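Local structure of KDGF (Halomonas sp., 5FQ0) at residues 37-40 with 41-45; 81-84 with 85-89. The protein probably catalyses the linearisation of unsaturated uronates released from pectin or alginate, using a metal ion held in a small cupin barrel. One frame throughout, in Å; residues are numbered along the deposited sequence.

In the fold
Contact 1 and contact 2 are both tight type II turns between strands of the cupin barrel, each passing the chain from the larger antiparallel sheet to the smaller one. Residues 37-45 come first, joining strand 32-39 to strand 44-48; residues 81-89 follow, joining strand 80-83 to strand 89-93. Their centres lie 19 Å apart and nearest atoms about 5 Å, without touching. Strands 44-48 and 89-93 are antiparallel neighbours, so the two crossings feed adjacent strands, which carry H48 and H89 to the nickel. Contact 1 is a surface turn that holds no metal ligand, though G45 comes within about 8 Å of the nickel, whereas contact 2 supplies a ligand and borders the second subunit.

Contact 1: 37-40 with 41-45; sequences VKFD and RGAVG
F39 meets A43 and G45 where the chain doubles back after strand 32-39. R41, at the first corner of the turn, sends its bent side chain outward, as suits a charged residue at an exposed position. G42 follows at phi 78°, where a CB would be jammed against the carbonyl oxygen of R41; this calls for glycine. A43 N donates to D40 O at 3.1 Å, closing the turn with an N-H...O angle of 160°. The donor sits above the carbonyl plane of D40, not on a lone pair. The small methyl of A43 turns toward F39, with A43 CB 3.8 Å from F39 CD2. With CG of F39 anti to its carbonyl carbon (chi1 -77°), the ring lies beside the returning chain and turns an edge to it: F39 CD2 lies 3.6 Å from A43 O, and F39 CE2 is 3.9 Å from G45 N. G45 thus brings bare backbone to the phenylalanine, whose buried ring also meets F64 edge-to-face. This is a type II beta turn from D40 to A43, with glycine third, linking strands 32-39 and 44-48 of the two cupin sheets.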
ATOM      1  N   VAL B  37      -5.805   6.910   4.198  1.00 19.82           N
ATOM      2  CA  VAL B  37      -7.092   7.648   4.269  1.00 18.94           C
ATOM      3  C   VAL B  37      -8.023   7.027   5.334  1.00 19.19           C
ATOM      4  O   VAL B  37      -8.282   5.815   5.343  1.00 18.21           O
ATOM      5  CB  VAL B  37      -7.827   7.717   2.891  1.00 21.09           C
ATOM      6  CG1 VAL B  37      -8.988   8.740   2.931  1.00 19.51           C
ATOM      7  CG2 VAL B  37      -6.842   8.070   1.766  1.00 20.41           C
ATOM      8  N   LYS B  38      -8.500   7.875   6.241  1.00 19.48           N
ATOM      9  CA  LYS B  38      -9.371   7.464   7.342  1.00 20.18           C
ATOM     10  C   LYS B  38     -10.797   7.973   7.140  1.00 23.26           C
ATOM     11  O   LYS B  38     -11.021   9.194   7.032  1.00 24.26           O
ATOM     12  CB  LYS B  38      -8.844   8.021   8.671  1.00 19.93           C
ATOM     13  CG  LYS B  38      -9.672   7.594   9.887  1.00 19.76           C
ATOM     14  CD  LYS B  38      -8.949   7.888  11.191  1.00 20.37           C
ATOM     15  CE  LYS B  38      -8.609   9.372  11.355  1.00 23.14           C
ATOM     16  NZ  LYS B  38      -9.748  10.260  11.657  1.00 23.90           N
ATOM     17  N   PHE B  39     -11.752   7.037   7.161  1.00 22.62           N
ATOM     18  CA  PHE B  39     -13.156   7.348   6.970  1.00 23.14           C
ATOM     19  C   PHE B  39     -13.902   7.138   8.287  1.00 22.62           C
ATOM     20  O   PHE B  39     -13.696   6.157   8.962  1.00 23.61           O
ATOM     21  CB  PHE B  39     -13.758   6.354   5.967  1.00 21.91           C
ATOM     22  CG  PHE B  39     -13.420   6.622   4.532  1.00 23.25           C
ATOM     23  CD1 PHE B  39     -12.118   6.510   4.068  1.00 23.01           C
ATOM     24  CD2 PHE B  39     -14.454   6.906   3.610  1.00 23.23           C
ATOM     25  CE1 PHE B  39     -11.838   6.718   2.719  1.00 24.07           C
ATOM     26  CE2 PHE B  39     -14.178   7.135   2.274  1.00 25.43           C
ATOM     27  CZ  PHE B  39     -12.874   7.037   1.822  1.00 24.98           C
ATOM     28  N   ASP B  40     -14.773   8.069   8.628  1.00 25.41           N
ATOM     29  CA  ASP B  40     -15.799   7.830   9.613  1.00 26.55           C
ATOM     30  C   ASP B  40     -16.773   6.831   9.010  1.00 26.07           C
ATOM     31  O   ASP B  40     -16.847   6.684   7.787  1.00 25.91           O
ATOM     32  CB  ASP B  40     -16.535   9.135   9.869  1.00 26.61           C
ATOM     33  CG  ASP B  40     -15.681  10.137  10.588  1.00 28.93           C
ATOM     34  OD1 ASP B  40     -14.560   9.804  11.052  1.00 26.88           O
ATOM     35  OD2 ASP B  40     -16.167  11.253  10.736  1.00 28.37           O
ATOM     36  N   ARG B  41     -17.499   6.118   9.862  1.00 24.52           N
ATOM     37  CA  ARG B  41     -18.504   5.178   9.377  1.00 24.99           C
ATOM     38  C   ARG B  41     -19.562   5.888   8.509  1.00 25.21           C
ATOM     39  O   ARG B  41     -20.049   6.966   8.844  1.00 25.07           O
ATOM     40  CB  ARG B  41     -19.135   4.486  10.568  1.00 26.63           C
ATOM     41  CG  ARG B  41     -20.426   3.771  10.302  1.00 29.29           C
ATOM     42  CD  ARG B  41     -21.205   4.071  11.561  1.00 36.40           C
ATOM     43  NE  ARG B  41     -21.306   2.942  12.437  1.00 34.89           N
ATOM     44  CZ  ARG B  41     -21.587   2.995  13.733  1.00 32.82           C
ATOM     45  NH1 ARG B  41     -21.722   4.135  14.396  1.00 32.48           N
ATOM     46  NH2 ARG B  41     -21.722   1.855  14.367  1.00 37.23           N
ATOM     47  N   GLY B  42     -19.875   5.314   7.356  1.00 25.14           N
ATOM     48  CA  GLY B  42     -20.855   5.951   6.471  1.00 24.80           C
ATOM     49  C   GLY B  42     -20.331   7.136   5.655  1.00 28.34           C
ATOM     50  O   GLY B  42     -21.097   7.714   4.884  1.00 25.73           O
ATOM     51  N   ALA B  43     -19.048   7.520   5.816  1.00 25.64           N
ATOM     52  CA  ALA B  43     -18.443   8.525   4.923  1.00 26.37           C
ATOM     53  C   ALA B  43     -18.309   7.947   3.505  1.00 25.37           C
ATOM     54  O   ALA B  43     -18.064   6.755   3.314  1.00 23.94           O
ATOM     55  CB  ALA B  43     -17.082   9.002   5.446  1.00 26.49           C
ATOM     56  N   VAL B  44     -18.494   8.803   2.507  1.00 25.62           N
ATOM     57  CA  VAL B  44     -18.609   8.345   1.141  1.00 26.10           C
ATOM     58  C   VAL B  44     -17.478   8.931   0.278  1.00 26.49           C
ATOM     59  O   VAL B  44     -17.285  10.141   0.266  1.00 25.44           O
ATOM     60  CB  VAL B  44     -19.993   8.749   0.540  1.00 28.09           C
ATOM     61  CG1 VAL B  44     -20.072   8.438  -0.951  1.00 26.08           C
ATOM     62  CG2 VAL B  44     -21.134   8.078   1.298  1.00 27.47           C
ATOM     63  N   GLY B  45     -16.752   8.062  -0.445  1.00 26.42           N
ATOM     64  CA  GLY B  45     -15.886   8.519  -1.535  1.00 25.98           C
ATOM     65  C   GLY B  45     -16.731   8.361  -2.778  1.00 27.94           C
ATOM     66  O   GLY B  45     -16.962   7.242  -3.215  1.00 27.94           O
TER

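Contact 2: 81-84 with 85-89; sequences FVAP and HHTMH. With NI (nickel (II) ion), chain H.
H89 packs against F81 and A83 along its length before its tip reaches the metal. Its CB lies 4.2 Å from both A83 CB and F81 CE2. CG sits between the backbone N and the carbonyl carbon (chi1 59°), which turns the ring back over strand 80-83. There A83 offers a methyl to one ring face, a CH-pi contact with its CB 4.0 Å from the centroid of the H89 ring; the small side chain lets the imidazole settle close. CD2 meets F81 CE2 at 3.9 Å, the two rings inclined at 37°. ND1 donates to T87 O at 2.9 Å, nearly straight at 164° and in the plane of the imidazole. NE2, at the far end, binds nickel at 2.1 Å, beside H48, H50 and Q55.

The type II turn from P84 to T87 places that carbonyl. T87 OG1 donates to P84 O at 3.0 Å, from above the carbonyl plane, supplementing a weak bond from T87 N, while the proline ring, with P84 CD 3.5 Å from T87 OG1, lies against the threonine. A valine in place of T87 would probably leave P84 O without its hydroxyl donor and hold the turn less firmly. With ND1 carrying its proton and donating it in a hydrogen bond to T87 O, NE2 presents its lone pair to nickel; this second-shell bond fixes the ring's rotation and probably makes it a stronger donor to the metal.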
ATOM      1  N   PHE B  81      -8.740  -3.295  -3.917  1.00 22.39           N
ATOM      2  CA  PHE B  81      -9.180  -3.148  -5.326  1.00 23.48           C
ATOM      3  C   PHE B  81      -8.083  -2.494  -6.160  1.00 23.33           C
ATOM      4  O   PHE B  81      -7.262  -1.735  -5.608  1.00 22.99           O
ATOM      5  CB  PHE B  81     -10.478  -2.330  -5.451  1.00 23.33           C
ATOM      6  CG  PHE B  81     -10.326  -0.867  -5.138  1.00 24.01           C
ATOM      7  CD1 PHE B  81     -10.384  -0.405  -3.816  1.00 22.46           C
ATOM      8  CD2 PHE B  81     -10.155   0.059  -6.160  1.00 23.99           C
ATOM      9  CE1 PHE B  81     -10.256   0.933  -3.528  1.00 23.70           C
ATOM     10  CE2 PHE B  81     -10.038   1.421  -5.882  1.00 25.87           C
ATOM     11  CZ  PHE B  81     -10.082   1.864  -4.567  1.00 25.28           C
ATOM     12  N   VAL B  82      -8.096  -2.748  -7.478  1.00 20.96           N
ATOM     13  CA  VAL B  82      -7.252  -2.019  -8.422  1.00 20.33           C
ATOM     14  C   VAL B  82      -8.166  -1.333  -9.419  1.00 21.72           C
ATOM     15  O   VAL B  82      -9.019  -2.000  -9.979  1.00 22.12           O
ATOM     16  CB  VAL B  82      -6.115  -2.896  -9.062  1.00 20.64           C
ATOM     17  CG1 VAL B  82      -6.652  -4.191  -9.691  1.00 21.08           C
ATOM     18  CG2 VAL B  82      -5.245  -2.107 -10.059  1.00 20.10           C
ATOM     19  N   ALA B  83      -8.006  -0.005  -9.579  1.00 19.42           N
ATOM     20  CA  ALA B  83      -8.656   0.777 -10.622  1.00 21.21           C
ATOM     21  C   ALA B  83      -7.678   1.428 -11.604  1.00 21.69           C
ATOM     22  O   ALA B  83      -7.177   2.542 -11.333  1.00 23.28           O
ATOM     23  CB  ALA B  83      -9.544   1.867 -10.004  1.00 19.88           C
ATOM     24  N   PRO B  84      -7.448   0.786 -12.768  1.00 21.03           N
ATOM     25  CA  PRO B  84      -6.552   1.415 -13.766  1.00 21.55           C
ATOM     26  C   PRO B  84      -7.123   2.793 -14.141  1.00 22.12           C
ATOM     27  O   PRO B  84      -8.320   3.028 -13.927  1.00 23.59           O
ATOM     28  CB  PRO B  84      -6.601   0.452 -14.979  1.00 21.33           C
ATOM     29  CG  PRO B  84      -7.224  -0.831 -14.480  1.00 22.47           C
ATOM     30  CD  PRO B  84      -8.016  -0.507 -13.220  1.00 20.37           C
ATOM     31  N   HIS B  85      -6.316   3.693 -14.691  1.00 22.85           N
ATOM     32  CA  HIS B  85      -6.856   4.991 -15.083  1.00 23.32           C
ATOM     33  C   HIS B  85      -8.074   4.810 -16.015  1.00 25.13           C
ATOM     34  O   HIS B  85      -8.188   3.779 -16.709  1.00 23.02           O
ATOM     35  CB  HIS B  85      -5.776   5.962 -15.643  1.00 22.64           C
ATOM     36  CG  HIS B  85      -4.960   5.425 -16.792  1.00 23.56           C
ATOM     37  ND1 HIS B  85      -5.498   5.157 -18.037  1.00 24.21           N
ATOM     38  CD2 HIS B  85      -3.629   5.176 -16.900  1.00 23.72           C
ATOM     39  CE1 HIS B  85      -4.538   4.757 -18.856  1.00 23.66           C
ATOM     40  NE2 HIS B  85      -3.397   4.742 -18.188  1.00 22.88           N
ATOM     41  N   HIS B  86      -9.003   5.771 -15.979  1.00 25.68           N
ATOM     42  CA  HIS B  86     -10.300   5.629 -16.668  1.00 30.04           C
ATOM     43  C   HIS B  86     -11.263   4.556 -16.122  1.00 31.66           C
ATOM     44  O   HIS B  86     -12.148   4.107 -16.865  1.00 31.42           O
ATOM     45  CB  HIS B  86     -10.105   5.412 -18.194  1.00 31.41           C
ATOM     46  CG  HIS B  86      -9.493   6.582 -18.872  1.00 31.89           C
ATOM     47  ND1 HIS B  86      -8.130   6.792 -18.897  1.00 33.25           N
ATOM     48  CD2 HIS B  86     -10.057   7.651 -19.486  1.00 32.34           C
ATOM     49  CE1 HIS B  86      -7.879   7.920 -19.538  1.00 35.42           C
ATOM     50  NE2 HIS B  86      -9.031   8.469 -19.889  1.00 33.96           N
ATOM     51  N   THR B  87     -11.076   4.114 -14.872  1.00 31.03           N
ATOM     52  CA  THR B  87     -11.983   3.123 -14.252  1.00 28.72           C
ATOM     53  C   THR B  87     -12.718   3.836 -13.098  1.00 30.44           C
ATOM     54  O   THR B  87     -12.094   4.458 -12.219  1.00 28.35           O
ATOM     55  CB  THR B  87     -11.269   1.824 -13.772  1.00 29.62           C
ATOM     56  OG1 THR B  87     -10.516   1.257 -14.841  1.00 29.87           O
ATOM     57  CG2 THR B  87     -12.254   0.737 -13.298  1.00 28.65           C
ATOM     58  N   MET B  88     -14.044   3.789 -13.153  1.00 27.14           N
ATOM     59  CA  MET B  88     -14.894   4.369 -12.128  1.00 27.08           C
ATOM     60  C   MET B  88     -14.806   3.573 -10.852  1.00 25.00           C
ATOM     61  O   MET B  88     -14.927   2.347 -10.857  1.00 24.60           O
ATOM     62  CB  MET B  88     -16.364   4.364 -12.590  1.00 31.00           C
ATOM     63  CG  MET B  88     -16.683   5.411 -13.654  1.00 32.34           C
ATOM     64  SD  MET B  88     -16.550   7.106 -13.049  1.00 39.47           S
ATOM     65  CE  MET B  88     -17.610   6.936 -11.627  1.00 36.56           C
ATOM     66  N   HIS B  89     -14.636   4.272  -9.743  1.00 22.87           N
ATOM     67  CA  HIS B  89     -14.542   3.600  -8.468  1.00 22.31           C
ATOM     68  C   HIS B  89     -15.020   4.582  -7.408  1.00 23.45           C
ATOM     69  O   HIS B  89     -14.971   5.809  -7.603  1.00 25.63           O
ATOM     70  CB  HIS B  89     -13.092   3.116  -8.198  1.00 20.73           C
ATOM     71  CG  HIS B  89     -12.070   4.216  -8.199  1.00 20.96           C
ATOM     72  ND1 HIS B  89     -11.631   4.831  -9.359  1.00 20.82           N
ATOM     73  CD2 HIS B  89     -11.428   4.831  -7.182  1.00 19.70           C
ATOM     74  CE1 HIS B  89     -10.773   5.785  -9.050  1.00 21.87           C
ATOM     75  NE2 HIS B  89     -10.599   5.779  -7.737  1.00 20.74           N
TER
HETATM   76 NI    NI H1113      -9.651   7.474  -6.936  1.00 25.72          NI
HETATM   77  O   HOH W   1      -9.790   5.714 -12.686  1.00 21.67           O